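TRNA delta(2)-isopentenylpyrophosphate transferase (Staphylococcus epidermidis ATCC 12228, PDB 3D3Q) probably catalyses the transfer of a dimethylallyl group from dimethylallyl diphosphate to adenosine 37 of tRNAs that read codons beginning with uridine. Local coordinates at residues A[70-75]-A[236-241]; A[152-157]-A[181-186]; A[228-233]-A[247-252]. All coordinates share one frame; numbering follows the deposited sequence.

Contact 1: residues A[70-75]-A[236-241]; sequences LPPDAS and QGFEAS
Asp73 and Ser241 bring the two backbones closest, with Asp73 CA 5.5 Å from Ser241 CA; neither segment is a regular helix or strand. Pro72 and Phe238 carry most of the packing. The pyrrolidine ring of Pro72 lies over one face of the Phe238 ring. Pro72 CB sits 3.5 Å from Phe238 CG, near the root of the phenyl group. Pro72 CD reaches the far end, 3.7 Å from Phe238 CZ. Pro72 CG covers the rim between them, 3.7 Å from Phe238 CD2. The geometry is that of a CH-pi contact: Pro72 CB stands 3.7 Å from the centroid of the Phe238 ring, 18° off its normal. Each segment presents its residue from a turn. Residues 71-74 form a type I beta turn, closed by Ala74 N to Pro71 O at 2.9 Å. Gly237, at positive phi, is the C-prime residue of a Schellman motif that ends helix 226-235; Phe238 N closes it on Leu233 O. The contact therefore joins the loop before helix 78-94 to the end of helix 226-235. Leu233 of that helix touches both Pro72 and Phe238. Asp73 comes to the ring edge instead. OD2 of Asp73 lies in the ring plane, 3.2 Å from Phe238 CE1, with carboxylate and ring turned 40° apart. Pro72 O also accepts a hydrogen bond from Ser243 OG.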
loop_
_atom_site.group_PDB
_atom_site.type_symbol
_atom_site.label_atom_id
_atom_site.label_comp_id
_atom_site.label_asym_id
_atom_site.label_seq_id
_atom_site.Cartn_x
_atom_site.Cartn_y
_atom_site.Cartn_z
ATOM N N LEU A 70 -15.570 14.191 -2.038
ATOM C CA LEU A 70 -16.868 13.630 -2.412
ATOM C C LEU A 70 -17.722 13.322 -1.186
ATOM O O LEU A 70 -17.210 13.195 -0.086
ATOM C CB LEU A 70 -16.653 12.337 -3.208
ATOM C CG LEU A 70 -15.792 12.407 -4.458
ATOM C CD1 LEU A 70 -15.351 11.020 -4.827
ATOM C CD2 LEU A 70 -16.571 13.055 -5.570
ATOM N N PRO A 71 -19.050 13.230 -1.357
ATOM C CA PRO A 71 -19.950 12.917 -0.244
ATOM C C PRO A 71 -19.984 11.391 -0.147
ATOM O O PRO A 71 -19.613 10.705 -1.090
ATOM C CB PRO A 71 -21.277 13.493 -0.702
ATOM C CG PRO A 71 -21.239 13.207 -2.163
ATOM C CD PRO A 71 -19.826 13.635 -2.538
ATOM N N PRO A 72 -20.442 10.840 0.986
ATOM C CA PRO A 72 -20.502 9.387 1.189
ATOM C C PRO A 72 -21.192 8.579 0.090
ATOM O O PRO A 72 -20.708 7.508 -0.305
ATOM C CB PRO A 72 -21.197 9.258 2.536
ATOM C CG PRO A 72 -20.696 10.474 3.263
ATOM C CD PRO A 72 -20.848 11.551 2.209
ATOM N N ASP A 73 -22.314 9.093 -0.412
ATOM C CA ASP A 73 -23.101 8.420 -1.462
ATOM C C ASP A 73 -22.453 8.479 -2.844
ATOM O O ASP A 73 -22.963 7.894 -3.812
ATOM C CB ASP A 73 -24.510 9.034 -1.525
ATOM C CG ASP A 73 -24.489 10.529 -1.842
ATOM O OD1 ASP A 73 -24.045 10.899 -2.961
ATOM O OD2 ASP A 73 -24.925 11.332 -0.979
ATOM N N ALA A 74 -21.338 9.199 -2.936
ATOM C CA ALA A 74 -20.626 9.327 -4.201
ATOM C C ALA A 74 -19.908 8.030 -4.517
ATOM O O ALA A 74 -19.678 7.203 -3.640
ATOM C CB ALA A 74 -19.632 10.480 -4.133
ATOM N N SER A 75 -19.550 7.864 -5.779
ATOM C CA SER A 75 -18.873 6.656 -6.197
ATOM C C SER A 75 -17.403 6.910 -6.495
ATOM O O SER A 75 -17.021 7.994 -6.935
ATOM C CB SER A 75 -19.569 6.074 -7.424
ATOM O OG SER A 75 -18.813 5.004 -7.958
ATOM N N GLN A 236 -27.779 9.923 8.708
ATOM C CA GLN A 236 -27.953 10.756 7.523
ATOM C C GLN A 236 -28.342 9.906 6.311
ATOM O O GLN A 236 -28.268 10.356 5.166
ATOM C CB GLN A 236 -26.672 11.532 7.237
ATOM C CG GLN A 236 -26.481 12.689 8.177
ATOM C CD GLN A 236 -25.063 13.207 8.170
ATOM O OE1 GLN A 236 -24.126 12.479 8.510
ATOM N NE2 GLN A 236 -24.890 14.475 7.790
ATOM N N GLY A 237 -28.752 8.668 6.580
ATOM C CA GLY A 237 -29.168 7.763 5.529
ATOM C C GLY A 237 -28.085 7.307 4.581
ATOM O O GLY A 237 -28.380 6.604 3.613
ATOM N N PHE A 238 -26.839 7.687 4.840
ATOM C CA PHE A 238 -25.746 7.280 3.961
ATOM C C PHE A 238 -25.493 5.785 3.971
ATOM O O PHE A 238 -24.503 5.321 3.426
ATOM C CB PHE A 238 -24.464 8.015 4.324
ATOM C CG PHE A 238 -24.457 9.443 3.906
ATOM C CD1 PHE A 238 -24.776 9.796 2.606
ATOM C CD2 PHE A 238 -24.091 10.437 4.800
ATOM C CE1 PHE A 238 -24.721 11.128 2.196
ATOM C CE2 PHE A 238 -24.031 11.780 4.403
ATOM C CZ PHE A 238 -24.347 12.124 3.099
ATOM N N GLU A 239 -26.388 5.036 4.597
ATOM C CA GLU A 239 -26.285 3.587 4.655
ATOM C C GLU A 239 -26.584 3.064 3.240
ATOM O O GLU A 239 -27.086 3.814 2.403
ATOM C CB GLU A 239 -27.324 3.080 5.645
ATOM C CG GLU A 239 -27.255 1.610 5.953
ATOM C CD GLU A 239 -28.395 1.154 6.857
ATOM O OE1 GLU A 239 -28.992 2.024 7.543
ATOM O OE2 GLU A 239 -28.675 -0.073 6.892
ATOM N N ALA A 240 -26.284 1.797 2.968
ATOM C CA ALA A 240 -26.542 1.219 1.652
ATOM C C ALA A 240 -25.552 1.703 0.582
ATOM O O ALA A 240 -25.573 1.245 -0.571
ATOM C CB ALA A 240 -27.985 1.524 1.219
ATOM N N SER A 241 -24.682 2.630 0.976
ATOM C CA SER A 241 -23.670 3.196 0.084
ATOM C C SER A 241 -22.403 2.352 0.066
ATOM O O SER A 241 -22.114 1.630 1.019
ATOM C CB SER A 241 -23.314 4.613 0.539
ATOM O OG SER A 241 -24.470 5.405 0.667
#

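Contact 2: residues A[152-157]-A[181-186]; sequences SFDKES and KLLSSR
Asp154 meets Ser184 through its carboxylate, which also caps a helix. Asp154 is the N-cap residue of helix 155-160, and its OD2 accepts from Ser157 N at 2.9 Å. This bond arrives from above the carboxylate plane. The other oxygen gathers the remaining hydrogen bonds. Asp154 OD1 accepts a hydrogen bond from Ser184 OG at 2.7 Å, on the syn side and 17° out of the plane. It also accepts from Ser184 N at 2.9 Å, with the N-H angle at 153° and the approach nearly along the C-O axis. Ser157 OG gives a third bond to OD1 from above the carboxylate plane. Three donors thus grip one oxygen, and both oxygens of the group are engaged. Asp154 CG lies anti to the backbone N (chi1 -173°), which places the carboxylate carbon on the side of Ser184. The amides near the starts of helices 155-160 and 184-192 would probably favour a charged carboxylate. The joined parts are these two helix starts, away from the annotated sites.

The remaining contacts are van der Waals touches. Glu156 touches Ser184, with Glu156 CB 3.6 Å from Ser184 OG. Its carboxylate has a long, weak ion pair with Lys188. Leu183 also packs on Ala172 and Tyr175 of helix 166-179. Ser157 OG lies 3.4 Å from Ser184 CB and also touches Leu183 CD1.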
loop_
_atom_site.group_PDB
_atom_site.type_symbol
_atom_site.label_atom_id
_atom_site.label_comp_id
_atom_site.label_asym_id
_atom_site.label_seq_id
_atom_site.Cartn_x
_atom_site.Cartn_y
_atom_site.Cartn_z
ATOM N N SER A 152 16.999 -22.750 -15.557
ATOM C CA SER A 152 16.105 -23.730 -16.145
ATOM C C SER A 152 14.729 -23.139 -16.476
ATOM O O SER A 152 14.107 -23.554 -17.440
ATOM C CB SER A 152 15.911 -24.888 -15.185
ATOM O OG SER A 152 15.021 -24.504 -14.165
ATOM N N PHE A 153 14.246 -22.187 -15.680
ATOM C CA PHE A 153 12.937 -21.593 -15.927
ATOM C C PHE A 153 13.036 -20.331 -16.720
ATOM O O PHE A 153 12.664 -20.283 -17.880
ATOM C CB PHE A 153 12.214 -21.233 -14.629
ATOM C CG PHE A 153 12.005 -22.378 -13.719
ATOM C CD1 PHE A 153 11.506 -23.583 -14.212
ATOM C CD2 PHE A 153 12.337 -22.273 -12.369
ATOM C CE1 PHE A 153 11.343 -24.695 -13.373
ATOM C CE2 PHE A 153 12.181 -23.372 -11.517
ATOM C CZ PHE A 153 11.683 -24.594 -12.017
ATOM N N ASP A 154 13.542 -19.298 -16.076
ATOM C CA ASP A 154 13.652 -18.001 -16.707
ATOM C C ASP A 154 15.080 -17.714 -17.129
ATOM O O ASP A 154 15.904 -17.274 -16.328
ATOM C CB ASP A 154 13.136 -16.943 -15.732
ATOM C CG ASP A 154 13.050 -15.588 -16.347
ATOM O OD1 ASP A 154 12.411 -14.719 -15.729
ATOM O OD2 ASP A 154 13.630 -15.395 -17.436
ATOM N N LYS A 155 15.370 -17.972 -18.395
ATOM C CA LYS A 155 16.706 -17.769 -18.926
ATOM C C LYS A 155 17.064 -16.287 -18.909
ATOM O O LYS A 155 18.180 -15.907 -18.547
ATOM C CB LYS A 155 16.781 -18.325 -20.346
ATOM C CG LYS A 155 18.186 -18.636 -20.833
ATOM C CD LYS A 155 18.844 -19.772 -20.041
ATOM C CE LYS A 155 18.194 -21.134 -20.312
ATOM N NZ LYS A 155 19.023 -22.251 -19.763
ATOM N N GLU A 156 16.108 -15.446 -19.282
ATOM C CA GLU A 156 16.341 -14.010 -19.306
ATOM C C GLU A 156 16.747 -13.453 -17.939
ATOM O O GLU A 156 17.653 -12.625 -17.858
ATOM C CB GLU A 156 15.095 -13.290 -19.820
ATOM C CG GLU A 156 15.258 -11.787 -19.858
ATOM C CD GLU A 156 14.433 -11.162 -20.961
ATOM O OE1 GLU A 156 14.545 -11.638 -22.108
ATOM O OE2 GLU A 156 13.702 -10.191 -20.699
ATOM N N SER A 157 16.088 -13.908 -16.874
ATOM C CA SER A 157 16.408 -13.436 -15.526
ATOM C C SER A 157 17.787 -13.890 -15.051
ATOM O O SER A 157 18.635 -13.064 -14.697
ATOM C CB SER A 157 15.356 -13.904 -14.513
ATOM O OG SER A 157 14.352 -12.908 -14.290
ATOM N N LYS A 181 4.521 -18.473 -13.945
ATOM C CA LYS A 181 4.812 -17.825 -15.210
ATOM C C LYS A 181 6.045 -16.939 -15.149
ATOM O O LYS A 181 6.612 -16.677 -14.077
ATOM C CB LYS A 181 3.612 -17.002 -15.686
ATOM C CG LYS A 181 3.289 -15.792 -14.824
ATOM C CD LYS A 181 2.006 -15.109 -15.275
ATOM C CE LYS A 181 1.643 -13.955 -14.361
ATOM N NZ LYS A 181 0.368 -13.296 -14.745
ATOM N N LEU A 182 6.434 -16.499 -16.343
ATOM C CA LEU A 182 7.587 -15.631 -16.637
ATOM C C LEU A 182 7.754 -14.427 -15.673
ATOM O O LEU A 182 6.836 -13.620 -15.524
ATOM C CB LEU A 182 7.437 -15.152 -18.114
ATOM C CG LEU A 182 6.108 -15.461 -18.893
ATOM C CD1 LEU A 182 5.963 -14.626 -20.175
ATOM C CD2 LEU A 182 6.083 -16.944 -19.252
ATOM N N LEU A 183 8.914 -14.310 -15.022
ATOM C CA LEU A 183 9.170 -13.196 -14.089
ATOM C C LEU A 183 9.836 -11.989 -14.741
ATOM O O LEU A 183 9.488 -10.834 -14.488
ATOM C CB LEU A 183 10.051 -13.641 -12.923
ATOM C CG LEU A 183 10.608 -12.512 -12.005
ATOM C CD1 LEU A 183 11.904 -11.939 -12.582
ATOM C CD2 LEU A 183 9.573 -11.409 -11.811
ATOM N N SER A 184 10.829 -12.279 -15.556
ATOM C CA SER A 184 11.542 -11.259 -16.273
ATOM C C SER A 184 10.568 -10.578 -17.232
ATOM O O SER A 184 10.867 -9.511 -17.766
ATOM C CB SER A 184 12.666 -11.911 -17.055
ATOM O OG SER A 184 12.156 -13.017 -17.771
ATOM N N SER A 185 9.410 -11.200 -17.456
ATOM C CA SER A 185 8.398 -10.640 -18.353
ATOM C C SER A 185 7.604 -9.520 -17.698
ATOM O O SER A 185 7.263 -8.531 -18.355
ATOM C CB SER A 185 7.420 -11.720 -18.832
ATOM O OG SER A 185 7.970 -12.502 -19.879
ATOM N N ARG A 186 7.289 -9.688 -16.413
ATOM C CA ARG A 186 6.541 -8.671 -15.661
ATOM C C ARG A 186 7.470 -7.464 -15.631
ATOM O O ARG A 186 7.041 -6.317 -15.761
ATOM C CB ARG A 186 6.264 -9.120 -14.216
ATOM C CG ARG A 186 5.128 -8.340 -13.525
ATOM C CD ARG A 186 5.108 -8.547 -12.014
ATOM N NE ARG A 186 6.134 -7.730 -11.354
ATOM C CZ ARG A 186 6.485 -7.823 -10.071
ATOM N NH1 ARG A 186 5.904 -8.705 -9.260
ATOM N NH2 ARG A 186 7.430 -7.031 -9.596
#

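Contact 3: residues A[228-233]-A[247-252]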
loop_
_atom_site.group_PDB
_atom_site.type_symbol
_atom_site.label_atom_id
_atom_site.label_comp_id
_atom_site.label_asym_id
_atom_site.label_seq_id
_atom_site.Cartn_x
_atom_site.Cartn_y
_atom_site.Cartn_z
ATOM N N ASN A 228 -19.472 6.782 17.216
ATOM C CA ASN A 228 -20.285 7.989 17.128
ATOM C C ASN A 228 -20.345 8.465 15.676
ATOM O O ASN A 228 -21.365 8.982 15.214
ATOM C CB ASN A 228 -19.709 9.100 18.002
ATOM C CG ASN A 228 -20.646 10.285 18.118
ATOM O OD1 ASN A 228 -20.249 11.373 18.532
ATOM N ND2 ASN A 228 -21.905 10.077 17.755
ATOM N N GLU A 229 -19.246 8.275 14.958
ATOM C CA GLU A 229 -19.182 8.687 13.575
ATOM C C GLU A 229 -20.131 7.856 12.715
ATOM O O GLU A 229 -20.961 8.417 11.995
ATOM C CB GLU A 229 -17.758 8.556 13.057
ATOM C CG GLU A 229 -17.448 9.383 11.828
ATOM C CD GLU A 229 -16.024 9.181 11.375
ATOM O OE1 GLU A 229 -15.748 8.122 10.770
ATOM O OE2 GLU A 229 -15.174 10.062 11.641
ATOM N N VAL A 230 -20.030 6.529 12.786
ATOM C CA VAL A 230 -20.904 5.682 11.982
ATOM C C VAL A 230 -22.359 5.943 12.327
ATOM O O VAL A 230 -23.255 5.622 11.551
ATOM C CB VAL A 230 -20.623 4.181 12.178
ATOM C CG1 VAL A 230 -19.144 3.899 12.058
ATOM C CG2 VAL A 230 -21.155 3.724 13.494
ATOM N N GLN A 231 -22.592 6.537 13.491
ATOM C CA GLN A 231 -23.950 6.850 13.918
ATOM C C GLN A 231 -24.469 8.040 13.139
ATOM O O GLN A 231 -25.598 8.030 12.677
ATOM C CB GLN A 231 -23.988 7.167 15.412
ATOM C CG GLN A 231 -23.916 5.953 16.330
ATOM C CD GLN A 231 -24.163 6.328 17.787
ATOM O OE1 GLN A 231 -23.410 7.108 18.373
ATOM N NE2 GLN A 231 -25.223 5.774 18.375
ATOM N N HIS A 232 -23.637 9.064 13.004
ATOM C CA HIS A 232 -24.029 10.256 12.272
ATOM C C HIS A 232 -24.239 9.917 10.808
ATOM O O HIS A 232 -25.151 10.438 10.162
ATOM C CB HIS A 232 -22.957 11.329 12.396
ATOM C CG HIS A 232 -22.789 11.859 13.789
ATOM N ND1 HIS A 232 -21.583 12.330 14.266
ATOM C CD2 HIS A 232 -23.678 12.010 14.803
ATOM C CE1 HIS A 232 -21.735 12.748 15.512
ATOM N NE2 HIS A 232 -22.997 12.566 15.862
ATOM N N LEU A 233 -23.390 9.043 10.276
ATOM C CA LEU A 233 -23.488 8.642 8.872
ATOM C C LEU A 233 -24.736 7.822 8.613
ATOM O O LEU A 233 -25.485 8.112 7.688
ATOM C CB LEU A 233 -22.260 7.833 8.472
ATOM C CG LEU A 233 -20.962 8.623 8.355
ATOM C CD1 LEU A 233 -19.785 7.665 8.312
ATOM C CD2 LEU A 233 -21.004 9.488 7.103
ATOM N N ILE A 247 -14.390 -1.768 5.638
ATOM C CA ILE A 247 -14.081 -2.314 6.943
ATOM C C ILE A 247 -13.991 -1.157 7.946
ATOM O O ILE A 247 -13.271 -0.180 7.731
ATOM C CB ILE A 247 -12.756 -3.131 6.898
ATOM C CG1 ILE A 247 -11.927 -2.818 8.142
ATOM C CG2 ILE A 247 -12.007 -2.880 5.575
ATOM C CD1 ILE A 247 -10.487 -3.254 8.042
ATOM N N GLY A 248 -14.753 -1.270 9.027
ATOM C CA GLY A 248 -14.774 -0.221 10.028
ATOM C C GLY A 248 -16.116 0.510 10.075
ATOM O O GLY A 248 -16.331 1.398 10.897
ATOM N N TYR A 249 -17.022 0.143 9.184
ATOM C CA TYR A 249 -18.321 0.760 9.157
ATOM C C TYR A 249 -19.364 -0.312 8.980
ATOM O O TYR A 249 -20.381 -0.309 9.671
ATOM C CB TYR A 249 -18.444 1.780 8.019
ATOM C CG TYR A 249 -17.546 2.979 8.156
ATOM C CD1 TYR A 249 -16.214 2.905 7.812
ATOM C CD2 TYR A 249 -18.028 4.180 8.644
ATOM C CE1 TYR A 249 -15.377 3.999 7.946
ATOM C CE2 TYR A 249 -17.201 5.285 8.784
ATOM C CZ TYR A 249 -15.875 5.187 8.428
ATOM O OH TYR A 249 -15.045 6.277 8.533
ATOM N N LYS A 250 -19.117 -1.241 8.063
ATOM C CA LYS A 250 -20.073 -2.318 7.813
ATOM C C LYS A 250 -20.244 -3.225 9.036
ATOM O O LYS A 250 -21.304 -3.819 9.218
ATOM C CB LYS A 250 -19.649 -3.159 6.595
ATOM C CG LYS A 250 -18.362 -3.935 6.784
ATOM C CD LYS A 250 -18.080 -4.907 5.643
ATOM C CE LYS A 250 -16.783 -5.665 5.915
ATOM N NZ LYS A 250 -16.433 -6.634 4.848
ATOM N N GLU A 251 -19.220 -3.319 9.883
ATOM C CA GLU A 251 -19.309 -4.163 11.070
ATOM C C GLU A 251 -20.086 -3.486 12.177
ATOM O O GLU A 251 -20.822 -4.128 12.916
ATOM C CB GLU A 251 -17.918 -4.531 11.590
ATOM C CG GLU A 251 -17.070 -5.291 10.586
ATOM C CD GLU A 251 -16.141 -4.386 9.805
ATOM O OE1 GLU A 251 -16.368 -3.150 9.813
ATOM O OE2 GLU A 251 -15.197 -4.920 9.171
ATOM N N LEU A 252 -19.924 -2.176 12.280
ATOM C CA LEU A 252 -20.610 -1.414 13.306
ATOM C C LEU A 252 -22.057 -1.080 12.982
ATOM O O LEU A 252 -22.839 -0.825 13.885
ATOM C CB LEU A 252 -19.835 -0.128 13.610
ATOM C CG LEU A 252 -18.393 -0.308 14.115
ATOM C CD1 LEU A 252 -17.738 1.051 14.343
ATOM C CD2 LEU A 252 -18.386 -1.101 15.398
#
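Tyr249 lies against Val230, Leu233 and Glu229 of helix 226-235. Val230 CA and Tyr249 CA mark the nearest backbone approach, at 6.2 Å. From CB, the Tyr249 chain turns so that CG is anti to the carbonyl carbon, beside the backbone N (chi1 -65°). The side chain then crosses those of Val230, Leu233 and Glu229 at a slant. Its first contact is at CD2, which stands 3.6 Å from Val230 CG1. Leu233 CD1 also comes near this atom. One step further out, Tyr249 CE2 meets Leu233 CD1 at 3.5 Å. Both methyl groups approach the ring obliquely. CE2 and CZ of Tyr249 each lie 3.8 Å from Glu229 OE1. At the tip, Tyr249 OH donates a hydrogen bond to Glu229 OE1 at 3.0 Å. Glu229 OE1 lies at the ring edge, near its plane. The carboxylate and ring planes are only 10° apart. Met47 and Thr51 also touch Tyr249.

Val230 does further work. Its CG1 lies 3.9 Å from Leu252 CD1, and the two side chains cross at about a right angle. Within the loop, Gly248 N donates to the syn lone pair of Glu251 OE1. Residues 245-250 are thought, by similarity, to contact the substrate tRNA. The contact thus sets part of that region against helix 226-235.

Glu229 has other partners. Its OE2 accepts from the backbone N of Asp48 and Ile49, and OE1 has a weak bond from Gly50 N. One buried carboxylate therefore joins the phenol of Tyr249 to the loop 48-50. So many donors would be expected to keep it charged, and the bond at OH with the methyl contacts at CD2 and CE2 would limit rotation of the ring.

From the N terminus, the chain first meets residues 70-75, in the loop before helix 78-94. Contact 1 closes a long loop from there to 236-241. Contact 2 falls wholly within that loop. It closes the much shorter path from 152-157 to 181-186, tying the start of helix 155-160 to that of helix 184-192. Contact 3 opens at 228-233, before contact 1 has closed, and closes at 247-252, so the two cross. It ties helix 226-235 to the loop before helix 252-257, while contact 1 uses the loop right after helix 226-235. Their centres are 12 Å apart. Contact 2 lies on the opposite side of the chain's centre, its centre about 45 Å from that of contact 1.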